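Local coordinates for protein CdiI toxin (Salmonella enterica subsp. enterica serovar Rubislaw str. ATCC 10717, PDB 4ZQU) that neutralises the toxic activity of its cognate CdiA toxin, serving as the immunity protein of a contact-dependent growth inhibition system, at residues B[20-25]-B[30-35]; B[10-15]-B[170-175]; B[92-97]-B[112-117]; B[25-30]-B[71-76]. One frame throughout, in Å; residues are numbered along the deposited sequence. Where two conformers were deposited one is given.

Interaction 1 (B[20-25]-B[30-35]); sequences CVDTYS and NQLDPL
Tyr24 and Ser25 meet Leu32 and Gln31 across a beta hairpin built from strands 19-26 and 30-41, whose N-to-C directions differ by 138° over the short segments. Three backbone hydrogen bonds join the two segments. Ser25 and Gln31 form a hydrogen-bonded antiparallel pair, with Ser25 N to Gln31 O at 2.9 Å and Gln31 N to Ser25 O at 3.0 Å. Tyr24 and Leu32 make the adjoining non-hydrogen-bonded pair, after which Asp33 N reaches Thr23 O at 3.1 Å. One water donates to both Thr23 O and Asp33 O. Asn30 and Gln31 also pair antiparallel with a strand of the CdiA-CT toxin chain, so the sheet continues across the interface by beta-augmentation.

Packing fills the Tyr24 side of the hairpin. The ring of Tyr24 lies against the opposite backbone, with Leu32 N 3.3 Å above the ring plane and over its centre. Asn30 OD1 comes instead to the ring edge, in plane, at 3.1 Å from Tyr24 CD2. Leu32 CD1 rests 3.8 Å from Asp22 CB; the Asp22 carboxylate has outside partners in Trp97 and Gln38.

On the side of Ser25 the contact is polar. Asp33 OD1 accepts from Leu35 N in an Asx turn and forms a salt bridge with Arg62. Ser25 OG, also bonded to Arg62 N, donates to Asp33 OD2 at 2.6 Å, arriving on the anti side, 31° out of the carboxylate plane.

Interaction 2 (B[10-15]-B[170-175]); sequences ASVKMN and LALSRC
Met14 on strand 8-14 and Leu172 on helix 161-172 hold their backbones well apart, with 8.3 Å between their CA atoms, so the contact is made by side chains alone. On the strand side Met14 supplies most of it. Its CG stands anti to the backbone N and the chain runs out extended, then bends at the thioether (chi3 63°), which turns the terminal methyl onto the isobutyl group of Leu172. There Met14 CE lies 3.7 Å from Leu172 CD2 and 3.9 Å from Leu172 CD1, touching both branches. The sulfur takes part too, Met14 SD being 3.7 Å from Leu172 CD1. Two positions earlier on the strand, Val12 adds a looser touch, CG1 to Leu172 CD2 at 4.5 Å.

This is helix-on-sheet packing: helix 161-172 lies over the face of the antiparallel sheet that carries Val12 and Met14, and Leu172 also touches Cys120 on the neighbouring strand 118-124. Lys13, between the two, points its CB away from the helix; its amine is bonded to Ser119 OG and makes a cation-pi contact with Trp142.

Within 170-175, Arg174 N is bonded to Ala171 O. Ser173 OG donates to Leu170 O at 2.8 Å, and this hydroxyl oxygen sits above the Leu170 carbonyl plane, 41° out of it. The guanidinium of Arg174 has Leu170 CG over one face, toward its rim, and gives NH1 to the backbone oxygen of Asp151.

Interaction 3 (B[92-97]-B[112-117]); sequences ERYDEW and ALFKDM
Tyr94 and Phe114 point at each other from opposite directions, and Trp97 comes in obliquely beside them, forming a small aromatic cluster between two consecutive helices, 87-105 and the weakly bonded 110-115. The backbones are far apart, with Trp97 CA and Leu113 CA 11.8 Å distant, so long aromatic side chains bridge the gap. On helix 87-105 both CG atoms stand anti to their backbone N (chi1 168° for Tyr94, 178° for Trp97), which carries the two ring systems out on the same side of the helix toward Phe114. The phenol leads with its hydroxyl: Tyr94 OH lies 3.5 Å from Phe114 CZ and 3.9 Å from Phe114 CE1. Trp97 uses the six-membered part of its indole, and Phe114 CE1 sits at the edge of that ring, near its plane, 4.2 Å from Trp97 CZ3.

The phenol oxygen that touches Phe114 is also hydrogen-bonded to Glu140 OE2, whereas Trp97 presents a ring carbon to the cluster and turns its NE1 to Asp22 OD1. These bonds would restrict the rotation of both rings. Tyr94 also packs on Gly75 of the CdiA-CT toxin chain.

Leu113 lies against the cluster from the same short helix as Phe114. It packs on Val98, Leu101 and Met102 of helix 87-105, and its CD2 lies 3.5 Å above one face of the Phe114 ring, offset toward the rim.

Interaction 4 (B[25-30]-B[71-76]); sequences SGYRSN and DIWIHP
Tyr27 extends from the hairpin turn to Trp73 and His75 in the long loop between strands 64-65 and 79-80, covering a CA-CA separation of 9.3 Å to His75. At CB the side chain leaves with CG anti to the backbone N (chi1 -171°), which swings the ring out from the turn toward the loop. Along the ring, CE1 is the carbon that touches: it lies 3.9 Å from His75 CB, which sits at the ring edge near its plane. The ring itself stacks on Phe63, and the His75 imidazole meets the same Phe63 edge-to-face.

The hydroxyl does most of the joining. Tyr27 OH accepts a weak hydrogen bond from His75 N at 3.3 Å, with an N-H...O angle of 155°, and touches His75 CB at 3.6 Å. It also nears the indole, with Trp73 CZ3 3.9 Å away. A water 2.9 Å from Tyr27 OH donates to Trp73 O at 2.7 Å, so the phenol oxygen is linked to the loop backbone weakly at His75 N and, through the water, at Trp73 O. His75 N in turn lies 3.5 Å above the Trp73 ring plane, offset toward the rim, while His75 ND1 is bonded to Glu77 N.

The turn's neighbours are Val64 of strand 64-65, bonded through its backbone to Gly26, and Tyr85 of helix 82-85, which touches Tyr27; beside them Arg28 and Ser29 bond to the CdiA-CT toxin chain.

Interactions 1 and 2, about 15 Å apart between centres, share the antiparallel sheet, in which strands 8-14 and 19-26 are neighbours. Interaction 4 shares Ser25 and Asn30 with interaction 1 and carries the hairpin turn outward, its centre about 17 Å away. Interaction 3 is centred about 14 Å from interaction 1, which it meets where Leu32 packs on Trp97, and about 28 Å from the centre of interaction 4. Along the chain the loop closed by interaction 2 encloses the other three. The hairpin edge and turn of interactions 1 and 4 probably form the side on which the toxin strand extends the sheet, whereas interaction 2 packs the C-terminal helix on the sheet away from that interface.

Interaction 1 (B[20-25]-B[30-35])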
loop_
_atom_site.group_PDB
_atom_site.type_symbol
_atom_site.label_atom_id
_atom_site.label_comp_id
_atom_site.label_asym_id
_atom_site.label_seq_id
_atom_site.Cartn_x
_atom_site.Cartn_y
_atom_site.Cartn_z
ATOM N N CYS B 20 -17.831 5.068 -5.343
ATOM C CA CYS B 20 -17.612 5.203 -3.907
ATOM C C CYS B 20 -16.365 6.013 -3.578
ATOM O O CYS B 20 -15.251 5.608 -3.903
ATOM C CB CYS B 20 -17.511 3.820 -3.260
ATOM S SG CYS B 20 -17.393 3.843 -1.459
ATOM N N VAL B 21 -16.557 7.151 -2.915
ATOM C CA VAL B 21 -15.442 7.999 -2.506
ATOM C C VAL B 21 -15.271 7.992 -0.989
ATOM O O VAL B 21 -16.181 8.372 -0.251
ATOM C CB VAL B 21 -15.629 9.451 -2.984
ATOM C CG1 VAL B 21 -14.439 10.300 -2.568
ATOM C CG2 VAL B 21 -15.820 9.496 -4.493
ATOM N N ASP B 22 -14.099 7.556 -0.534
ATOM C CA ASP B 22 -13.784 7.501 0.892
ATOM C C ASP B 22 -12.614 8.405 1.250
ATOM O O ASP B 22 -11.711 8.610 0.445
ATOM C CB ASP B 22 -13.449 6.070 1.324
ATOM C CG ASP B 22 -14.657 5.171 1.356
ATOM O OD1 ASP B 22 -14.852 4.417 0.381
ATOM O OD2 ASP B 22 -15.402 5.210 2.357
ATOM N N THR B 23 -12.630 8.927 2.470
ATOM C CA THR B 23 -11.500 9.677 2.994
ATOM C C THR B 23 -10.365 8.739 3.397
ATOM O O THR B 23 -10.576 7.778 4.134
ATOM C CB THR B 23 -11.906 10.522 4.216
ATOM O OG1 THR B 23 -12.835 11.534 3.816
ATOM C CG2 THR B 23 -10.690 11.179 4.838
ATOM N N TYR B 24 -9.166 9.013 2.892
ATOM C CA TYR B 24 -7.962 8.326 3.341
ATOM C C TYR B 24 -7.092 9.297 4.119
ATOM O O TYR B 24 -7.120 10.500 3.868
ATOM C CB TYR B 24 -7.171 7.750 2.166
ATOM C CG TYR B 24 -7.583 6.360 1.751
ATOM C CD1 TYR B 24 -8.879 5.909 1.944
ATOM C CD2 TYR B 24 -6.668 5.493 1.169
ATOM C CE1 TYR B 24 -9.252 4.634 1.564
ATOM C CE2 TYR B 24 -7.026 4.219 0.794
ATOM C CZ TYR B 24 -8.321 3.794 0.990
ATOM O OH TYR B 24 -8.686 2.525 0.608
ATOM N N SER B 25 -6.316 8.774 5.058
ATOM C CA SER B 25 -5.467 9.617 5.881
ATOM C C SER B 25 -4.103 8.984 6.073
ATOM O O SER B 25 -3.958 7.768 5.979
ATOM C CB SER B 25 -6.120 9.873 7.239
ATOM O OG SER B 25 -7.355 10.550 7.091
ATOM N N ASN B 30 -1.282 6.134 2.839
ATOM C CA ASN B 30 -2.598 6.643 3.203
ATOM C C ASN B 30 -3.619 5.516 3.183
ATOM O O ASN B 30 -3.557 4.627 2.335
ATOM C CB ASN B 30 -3.019 7.777 2.269
ATOM C CG ASN B 30 -3.059 7.353 0.816
ATOM O OD1 ASN B 30 -4.116 7.017 0.283
ATOM N ND2 ASN B 30 -1.901 7.367 0.164
ATOM N N GLN B 31 -4.556 5.544 4.123
ATOM C CA GLN B 31 -5.478 4.430 4.279
ATOM C C GLN B 31 -6.858 4.861 4.757
ATOM O O GLN B 31 -7.032 5.966 5.273
ATOM C CB GLN B 31 -4.896 3.411 5.255
ATOM C CG GLN B 31 -4.652 3.956 6.648
ATOM C CD GLN B 31 -3.900 2.976 7.519
ATOM O OE1 GLN B 31 -4.500 2.143 8.197
ATOM N NE2 GLN B 31 -2.574 3.064 7.498
ATOM N N LEU B 32 -7.827 3.965 4.582
ATOM C CA LEU B 32 -9.208 4.194 4.994
ATOM C C LEU B 32 -9.295 4.739 6.413
ATOM O O LEU B 32 -8.893 4.077 7.372
ATOM C CB LEU B 32 -10.013 2.899 4.877
ATOM C CG LEU B 32 -11.509 2.990 5.175
ATOM C CD1 LEU B 32 -12.192 3.907 4.172
ATOM C CD2 LEU B 32 -12.138 1.606 5.165
ATOM N N ASP B 33 -9.808 5.959 6.528
ATOM C CA ASP B 33 -9.942 6.636 7.812
ATOM C C ASP B 33 -11.327 6.392 8.408
ATOM O O ASP B 33 -12.328 6.840 7.854
ATOM C CB ASP B 33 -9.694 8.138 7.633
ATOM C CG ASP B 33 -9.538 8.876 8.949
ATOM O OD1 ASP B 33 -9.845 8.306 10.014
ATOM O OD2 ASP B 33 -9.115 10.050 8.914
ATOM N N PRO B 34 -11.389 5.683 9.549
ATOM C CA PRO B 34 -12.669 5.425 10.220
ATOM C C PRO B 34 -13.346 6.703 10.715
ATOM O O PRO B 34 -14.530 6.681 11.034
ATOM C CB PRO B 34 -12.274 4.527 11.397
ATOM C CG PRO B 34 -10.828 4.804 11.622
ATOM C CD PRO B 34 -10.262 5.056 10.261
ATOM N N LEU B 35 -12.598 7.800 10.775
ATOM C CA LEU B 35 -13.153 9.083 11.185
ATOM C C LEU B 35 -13.470 9.947 9.970
ATOM O O LEU B 35 -14.041 11.031 10.097
ATOM C CB LEU B 35 -12.184 9.812 12.112
ATOM C CG LEU B 35 -11.653 8.993 13.288
ATOM C CD1 LEU B 35 -10.750 9.850 14.155
ATOM C CD2 LEU B 35 -12.798 8.409 14.106
HETATM O O HOH W 1 -13.243 7.390 5.412
#

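Interaction 2 (B[10-15]-B[170-175])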
loop_
_atom_site.group_PDB
_atom_site.type_symbol
_atom_site.label_atom_id
_atom_site.label_comp_id
_atom_site.label_asym_id
_atom_site.label_seq_id
_atom_site.Cartn_x
_atom_site.Cartn_y
_atom_site.Cartn_z
ATOM N N ALA B 10 -7.820 10.558 -0.540
ATOM C CA ALA B 10 -9.133 9.966 -0.703
ATOM C C ALA B 10 -8.982 8.783 -1.644
ATOM O O ALA B 10 -7.966 8.658 -2.326
ATOM C CB ALA B 10 -10.129 10.977 -1.247
ATOM N N SER B 11 -9.984 7.910 -1.679
ATOM C CA SER B 11 -9.939 6.754 -2.566
ATOM C C SER B 11 -11.283 6.514 -3.245
ATOM O O SER B 11 -12.337 6.618 -2.614
ATOM C CB SER B 11 -9.507 5.506 -1.795
ATOM O OG SER B 11 -9.175 4.451 -2.681
ATOM N N VAL B 12 -11.236 6.187 -4.534
ATOM C CA VAL B 12 -12.441 5.976 -5.321
ATOM C C VAL B 12 -12.545 4.544 -5.837
ATOM O O VAL B 12 -11.642 4.051 -6.514
ATOM C CB VAL B 12 -12.498 6.947 -6.518
ATOM C CG1 VAL B 12 -13.717 6.660 -7.381
ATOM C CG2 VAL B 12 -12.512 8.382 -6.031
ATOM N N LYS B 13 -13.654 3.886 -5.510
ATOM C CA LYS B 13 -13.951 2.551 -6.019
ATOM C C LYS B 13 -15.214 2.595 -6.873
ATOM O O LYS B 13 -16.233 3.140 -6.451
ATOM C CB LYS B 13 -14.120 1.561 -4.868
ATOM C CG LYS B 13 -12.873 1.364 -4.021
ATOM C CD LYS B 13 -11.821 0.556 -4.761
ATOM C CE LYS B 13 -10.585 0.331 -3.900
ATOM N NZ LYS B 13 -9.870 1.601 -3.597
ATOM N N MET B 14 -15.149 2.024 -8.074
ATOM C CA MET B 14 -16.285 2.071 -8.990
ATOM C C MET B 14 -16.535 0.760 -9.725
ATOM O O MET B 14 -15.672 0.266 -10.449
ATOM C CB MET B 14 -16.094 3.181 -10.029
ATOM C CG MET B 14 -17.238 3.269 -11.036
ATOM S SD MET B 14 -16.920 4.351 -12.443
ATOM C CE MET B 14 -15.523 3.531 -13.207
ATOM N N ASN B 15 -17.727 0.203 -9.539
ATOM C CA ASN B 15 -18.202 -0.859 -10.411
ATOM C C ASN B 15 -19.415 -0.397 -11.217
ATOM O O ASN B 15 -19.638 0.804 -11.378
ATOM C CB ASN B 15 -18.510 -2.133 -9.609
ATOM C CG ASN B 15 -19.567 -1.929 -8.538
ATOM O OD1 ASN B 15 -20.487 -1.125 -8.687
ATOM N ND2 ASN B 15 -19.441 -2.676 -7.447
ATOM N N LEU B 170 -11.679 10.954 -16.037
ATOM C CA LEU B 170 -10.579 10.764 -16.970
ATOM C C LEU B 170 -9.627 9.697 -16.447
ATOM O O LEU B 170 -9.085 8.905 -17.215
ATOM C CB LEU B 170 -9.831 12.078 -17.201
ATOM C CG LEU B 170 -8.564 11.996 -18.054
ATOM C CD1 LEU B 170 -8.870 11.411 -19.425
ATOM C CD2 LEU B 170 -7.920 13.365 -18.185
ATOM N N ALA B 171 -9.434 9.676 -15.134
ATOM C CA ALA B 171 -8.561 8.688 -14.516
ATOM C C ALA B 171 -9.237 7.322 -14.468
ATOM O O ALA B 171 -8.574 6.292 -14.586
ATOM C CB ALA B 171 -8.162 9.131 -13.126
ATOM N N LEU B 172 -10.557 7.323 -14.299
ATOM C CA LEU B 172 -11.328 6.084 -14.266
ATOM C C LEU B 172 -11.318 5.384 -15.621
ATOM O O LEU B 172 -11.429 4.162 -15.698
ATOM C CB LEU B 172 -12.770 6.358 -13.830
ATOM C CG LEU B 172 -13.008 6.598 -12.337
ATOM C CD1 LEU B 172 -14.419 7.111 -12.086
ATOM C CD2 LEU B 172 -12.755 5.322 -11.544
ATOM N N SER B 173 -11.181 6.165 -16.687
ATOM C CA SER B 173 -11.121 5.610 -18.035
ATOM C C SER B 173 -9.701 5.171 -18.390
ATOM O O SER B 173 -9.481 4.527 -19.415
ATOM C CB SER B 173 -11.630 6.627 -19.059
ATOM O OG SER B 173 -10.816 7.786 -19.075
ATOM N N ARG B 174 -8.743 5.522 -17.538
ATOM C CA ARG B 174 -7.348 5.164 -17.766
ATOM C C ARG B 174 -6.938 3.930 -16.968
ATOM O O ARG B 174 -5.790 3.490 -17.038
ATOM C CB ARG B 174 -6.428 6.338 -17.418
ATOM C CG ARG B 174 -6.506 7.499 -18.397
ATOM C CD ARG B 174 -5.570 8.632 -18.002
ATOM N NE ARG B 174 -5.635 9.743 -18.948
ATOM C CZ ARG B 174 -4.913 10.855 -18.850
ATOM N NH1 ARG B 174 -4.061 11.011 -17.845
ATOM N NH2 ARG B 174 -5.040 11.815 -19.758
ATOM N N CYS B 175 -7.879 3.373 -16.210
ATOM C CA CYS B 175 -7.608 2.195 -15.394
ATOM C C CYS B 175 -7.458 0.945 -16.259
ATOM O O CYS B 175 -8.163 0.786 -17.256
ATOM C CB CYS B 175 -8.716 1.993 -14.360
ATOM S SG CYS B 175 -8.697 3.193 -13.009
#

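Interaction 3 (B[92-97]-B[112-117])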
loop_
_atom_site.group_PDB
_atom_site.type_symbol
_atom_site.label_atom_id
_atom_site.label_comp_id
_atom_site.label_asym_id
_atom_site.label_seq_id
_atom_site.Cartn_x
_atom_site.Cartn_y
_atom_site.Cartn_z
ATOM N N GLU B 92 -9.997 -5.021 10.050
ATOM C CA GLU B 92 -11.372 -5.158 10.523
ATOM C C GLU B 92 -12.306 -4.071 9.991
ATOM O O GLU B 92 -13.455 -4.354 9.646
ATOM C CB GLU B 92 -11.404 -5.166 12.051
ATOM C CG GLU B 92 -10.769 -6.399 12.666
ATOM C CD GLU B 92 -11.150 -6.579 14.121
ATOM O OE1 GLU B 92 -12.107 -5.913 14.569
ATOM O OE2 GLU B 92 -10.494 -7.389 14.813
ATOM N N ARG B 93 -11.819 -2.835 9.927
ATOM C CA ARG B 93 -12.635 -1.734 9.423
ATOM C C ARG B 93 -12.765 -1.836 7.912
ATOM O O ARG B 93 -13.713 -1.321 7.325
ATOM C CB ARG B 93 -12.051 -0.375 9.821
ATOM C CG ARG B 93 -10.770 -0.002 9.116
ATOM C CD ARG B 93 -10.373 1.424 9.444
ATOM N NE ARG B 93 -10.038 1.594 10.855
ATOM C CZ ARG B 93 -8.799 1.715 11.323
ATOM N NH1 ARG B 93 -7.764 1.690 10.496
ATOM N NH2 ARG B 93 -8.594 1.864 12.622
ATOM N N TYR B 94 -11.804 -2.507 7.289
ATOM C CA TYR B 94 -11.896 -2.826 5.873
ATOM C C TYR B 94 -12.997 -3.856 5.652
ATOM O O TYR B 94 -13.792 -3.738 4.722
ATOM C CB TYR B 94 -10.562 -3.351 5.349
ATOM C CG TYR B 94 -10.649 -3.971 3.975
ATOM C CD1 TYR B 94 -10.832 -3.183 2.846
ATOM C CD2 TYR B 94 -10.543 -5.347 3.804
ATOM C CE1 TYR B 94 -10.910 -3.746 1.585
ATOM C CE2 TYR B 94 -10.620 -5.920 2.547
ATOM C CZ TYR B 94 -10.802 -5.116 1.441
ATOM O OH TYR B 94 -10.878 -5.679 0.185
ATOM N N ASP B 95 -13.041 -4.863 6.520
ATOM C CA ASP B 95 -14.050 -5.911 6.428
ATOM C C ASP B 95 -15.449 -5.348 6.643
ATOM O O ASP B 95 -16.417 -5.828 6.053
ATOM C CB ASP B 95 -13.766 -7.024 7.440
ATOM C CG ASP B 95 -12.519 -7.819 7.098
ATOM O OD1 ASP B 95 -12.162 -7.891 5.902
ATOM O OD2 ASP B 95 -11.900 -8.382 8.025
ATOM N N GLU B 96 -15.551 -4.329 7.488
ATOM C CA GLU B 96 -16.819 -3.640 7.697
ATOM C C GLU B 96 -17.157 -2.758 6.503
ATOM O O GLU B 96 -18.320 -2.627 6.122
ATOM C CB GLU B 96 -16.777 -2.808 8.977
ATOM C CG GLU B 96 -16.830 -3.644 10.235
ATOM C CD GLU B 96 -18.051 -4.541 10.273
ATOM O OE1 GLU B 96 -19.125 -4.111 9.796
ATOM O OE2 GLU B 96 -17.936 -5.680 10.773
ATOM N N TRP B 97 -16.130 -2.155 5.918
ATOM C CA TRP B 97 -16.301 -1.359 4.714
ATOM C C TRP B 97 -16.839 -2.230 3.589
ATOM O O TRP B 97 -17.750 -1.832 2.863
ATOM C CB TRP B 97 -14.974 -0.716 4.308
ATOM C CG TRP B 97 -15.055 0.089 3.055
ATOM C CD1 TRP B 97 -15.361 1.413 2.952
ATOM C CD2 TRP B 97 -14.817 -0.375 1.722
ATOM N NE1 TRP B 97 -15.332 1.804 1.634
ATOM C CE2 TRP B 97 -15.001 0.724 0.859
ATOM C CE3 TRP B 97 -14.468 -1.613 1.171
ATOM C CZ2 TRP B 97 -14.847 0.622 -0.524
ATOM C CZ3 TRP B 97 -14.317 -1.713 -0.203
ATOM C CH2 TRP B 97 -14.505 -0.602 -1.034
ATOM N N ALA B 112 -18.331 -10.885 -6.593
ATOM C CA ALA B 112 -19.123 -10.090 -7.531
ATOM C C ALA B 112 -19.019 -8.604 -7.204
ATOM O O ALA B 112 -19.202 -7.756 -8.078
ATOM C CB ALA B 112 -20.581 -10.535 -7.525
ATOM N N LEU B 113 -18.732 -8.297 -5.943
ATOM C CA LEU B 113 -18.507 -6.917 -5.513
ATOM C C LEU B 113 -17.294 -6.314 -6.214
ATOM O O LEU B 113 -17.379 -5.244 -6.819
ATOM C CB LEU B 113 -18.318 -6.847 -3.993
ATOM C CG LEU B 113 -17.878 -5.496 -3.415
ATOM C CD1 LEU B 113 -18.943 -4.432 -3.620
ATOM C CD2 LEU B 113 -17.531 -5.621 -1.939
ATOM N N PHE B 114 -16.171 -7.019 -6.138
ATOM C CA PHE B 114 -14.905 -6.508 -6.642
ATOM C C PHE B 114 -14.662 -6.836 -8.111
ATOM O O PHE B 114 -13.774 -6.256 -8.731
ATOM C CB PHE B 114 -13.749 -7.057 -5.803
ATOM C CG PHE B 114 -13.775 -6.612 -4.370
ATOM C CD1 PHE B 114 -13.359 -5.337 -4.022
ATOM C CD2 PHE B 114 -14.210 -7.467 -3.369
ATOM C CE1 PHE B 114 -13.383 -4.922 -2.704
ATOM C CE2 PHE B 114 -14.236 -7.059 -2.048
ATOM C CZ PHE B 114 -13.821 -5.786 -1.716
ATOM N N LYS B 115 -15.451 -7.757 -8.658
ATOM C CA LYS B 115 -15.237 -8.264 -10.015
ATOM C C LYS B 115 -15.068 -7.159 -11.052
ATOM O O LYS B 115 -14.131 -7.185 -11.851
ATOM C CB LYS B 115 -16.396 -9.170 -10.435
ATOM C CG LYS B 115 -16.228 -9.790 -11.807
ATOM C CD LYS B 115 -17.312 -10.814 -12.085
ATOM C CE LYS B 115 -18.689 -10.200 -11.922
ATOM N NZ LYS B 115 -19.770 -11.196 -12.150
ATOM N N ASP B 116 -15.974 -6.188 -11.041
ATOM C CA ASP B 116 -15.928 -5.119 -12.029
ATOM C C ASP B 116 -15.556 -3.787 -11.391
ATOM O O ASP B 116 -16.045 -2.735 -11.797
ATOM C CB ASP B 116 -17.271 -5.010 -12.751
ATOM C CG ASP B 116 -17.582 -6.242 -13.580
ATOM O OD1 ASP B 116 -16.626 -6.878 -14.068
ATOM O OD2 ASP B 116 -18.773 -6.588 -13.732
ATOM N N MET B 117 -14.661 -3.835 -10.408
ATOM C CA MET B 117 -14.325 -2.645 -9.640
ATOM C C MET B 117 -12.958 -2.062 -9.994
ATOM O O MET B 117 -11.937 -2.745 -9.913
ATOM C CB MET B 117 -14.382 -2.960 -8.143
ATOM C CG MET B 117 -13.935 -1.816 -7.255
ATOM S SD MET B 117 -14.215 -2.142 -5.508
ATOM C CE MET B 117 -16.006 -2.156 -5.458
#

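Interaction 4 (B[25-30]-B[71-76])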
loop_
_atom_site.group_PDB
_atom_site.type_symbol
_atom_site.label_atom_id
_atom_site.label_comp_id
_atom_site.label_asym_id
_atom_site.label_seq_id
_atom_site.Cartn_x
_atom_site.Cartn_y
_atom_site.Cartn_z
ATOM N N SER B 25 -6.316 8.774 5.058
ATOM C CA SER B 25 -5.467 9.617 5.881
ATOM C C SER B 25 -4.103 8.984 6.073
ATOM O O SER B 25 -3.958 7.768 5.979
ATOM C CB SER B 25 -6.120 9.873 7.239
ATOM O OG SER B 25 -7.355 10.550 7.091
ATOM N N GLY B 26 -3.100 9.810 6.338
ATOM C CA GLY B 26 -1.774 9.294 6.606
ATOM C C GLY B 26 -0.673 10.329 6.571
ATOM O O GLY B 26 -0.842 11.463 7.014
ATOM N N TYR B 27 0.465 9.920 6.027
ATOM C CA TYR B 27 1.681 10.711 6.047
ATOM C C TYR B 27 2.452 10.412 4.777
ATOM O O TYR B 27 2.558 11.248 3.882
ATOM C CB TYR B 27 2.506 10.371 7.285
ATOM C CG TYR B 27 3.692 11.268 7.546
ATOM C CD1 TYR B 27 3.533 12.491 8.180
ATOM C CD2 TYR B 27 4.976 10.878 7.189
ATOM C CE1 TYR B 27 4.616 13.306 8.439
ATOM C CE2 TYR B 27 6.067 11.689 7.441
ATOM C CZ TYR B 27 5.882 12.902 8.067
ATOM O OH TYR B 27 6.964 13.714 8.320
ATOM N N ARG B 28 2.989 9.200 4.709
ATOM C CA ARG B 28 3.535 8.676 3.468
ATOM C C ARG B 28 2.493 7.757 2.844
ATOM O O ARG B 28 1.922 8.071 1.798
ATOM C CB ARG B 28 4.856 7.946 3.711
ATOM C CG ARG B 28 6.004 8.888 4.041
ATOM C CD ARG B 28 7.342 8.173 4.060
ATOM N NE ARG B 28 8.461 9.111 4.151
ATOM C CZ ARG B 28 9.171 9.540 3.111
ATOM N NH1 ARG B 28 8.891 9.115 1.886
ATOM N NH2 ARG B 28 10.170 10.394 3.295
ATOM N N SER B 29 2.232 6.631 3.499
ATOM C CA SER B 29 1.103 5.789 3.123
ATOM C C SER B 29 -0.196 6.484 3.515
ATOM O O SER B 29 -0.211 7.331 4.408
ATOM C CB SER B 29 1.195 4.416 3.793
ATOM O OG SER B 29 1.090 4.527 5.203
ATOM N N ASN B 30 -1.282 6.134 2.839
ATOM C CA ASN B 30 -2.598 6.643 3.203
ATOM C C ASN B 30 -3.619 5.516 3.183
ATOM O O ASN B 30 -3.557 4.627 2.335
ATOM C CB ASN B 30 -3.019 7.777 2.269
ATOM C CG ASN B 30 -3.059 7.353 0.816
ATOM O OD1 ASN B 30 -4.116 7.017 0.283
ATOM N ND2 ASN B 30 -1.901 7.367 0.164
ATOM N N ASP B 71 13.730 9.750 17.076
ATOM C CA ASP B 71 14.994 9.339 16.474
ATOM C C ASP B 71 15.199 9.941 15.088
ATOM O O ASP B 71 16.242 9.742 14.464
ATOM C CB ASP B 71 15.066 7.813 16.391
ATOM C CG ASP B 71 13.883 7.211 15.655
ATOM O OD1 ASP B 71 12.752 7.714 15.825
ATOM O OD2 ASP B 71 14.086 6.237 14.899
ATOM N N ILE B 72 14.197 10.674 14.615
ATOM C CA ILE B 72 14.214 11.255 13.275
ATOM C C ILE B 72 13.602 12.647 13.255
ATOM O O ILE B 72 13.115 13.136 14.271
ATOM C CB ILE B 72 13.425 10.397 12.271
ATOM C CG1 ILE B 72 11.967 10.300 12.721
ATOM C CG2 ILE B 72 14.049 9.018 12.109
ATOM C CD1 ILE B 72 11.067 9.675 11.713
ATOM N N TRP B 73 13.620 13.271 12.082
ATOM C CA TRP B 73 12.858 14.490 11.850
ATOM C C TRP B 73 11.416 14.128 11.539
ATOM O O TRP B 73 11.153 13.208 10.763
ATOM C CB TRP B 73 13.450 15.302 10.695
ATOM C CG TRP B 73 12.690 16.571 10.391
ATOM C CD1 TRP B 73 12.935 17.814 10.903
ATOM C CD2 TRP B 73 11.565 16.715 9.511
ATOM N NE1 TRP B 73 12.035 18.721 10.396
ATOM C CE2 TRP B 73 11.183 18.073 9.541
ATOM C CE3 TRP B 73 10.844 15.831 8.701
ATOM C CZ2 TRP B 73 10.113 18.565 8.793
ATOM C CZ3 TRP B 73 9.783 16.323 7.960
ATOM C CH2 TRP B 73 9.428 17.677 8.011
ATOM N N ILE B 74 10.478 14.844 12.146
ATOM C CA ILE B 74 9.076 14.668 11.804
ATOM C C ILE B 74 8.429 16.023 11.546
ATOM O O ILE B 74 8.818 17.029 12.139
ATOM C CB ILE B 74 8.305 13.914 12.908
ATOM C CG1 ILE B 74 8.503 14.588 14.268
ATOM C CG2 ILE B 74 8.739 12.458 12.960
ATOM C CD1 ILE B 74 7.311 15.408 14.731
ATOM N N HIS B 75 7.451 16.038 10.648
ATOM C CA HIS B 75 6.740 17.261 10.302
ATOM C C HIS B 75 6.049 17.859 11.527
ATOM O O HIS B 75 5.386 17.147 12.282
ATOM C CB HIS B 75 5.720 16.983 9.198
ATOM C CG HIS B 75 5.393 18.183 8.364
ATOM N ND1 HIS B 75 4.583 19.202 8.817
ATOM C CD2 HIS B 75 5.766 18.521 7.112
ATOM C CE1 HIS B 75 4.474 20.119 7.873
ATOM N NE2 HIS B 75 5.179 19.735 6.828
ATOM N N PRO B 76 6.216 19.173 11.738
ATOM C CA PRO B 76 5.627 19.865 12.889
ATOM C C PRO B 76 4.099 19.942 12.853
ATOM O O PRO B 76 3.483 20.285 13.859
ATOM C CB PRO B 76 6.237 21.268 12.802
ATOM C CG PRO B 76 6.645 21.421 11.389
ATOM C CD PRO B 76 7.079 20.065 10.945
HETATM O O HOH W 2 9.533 12.495 8.676
#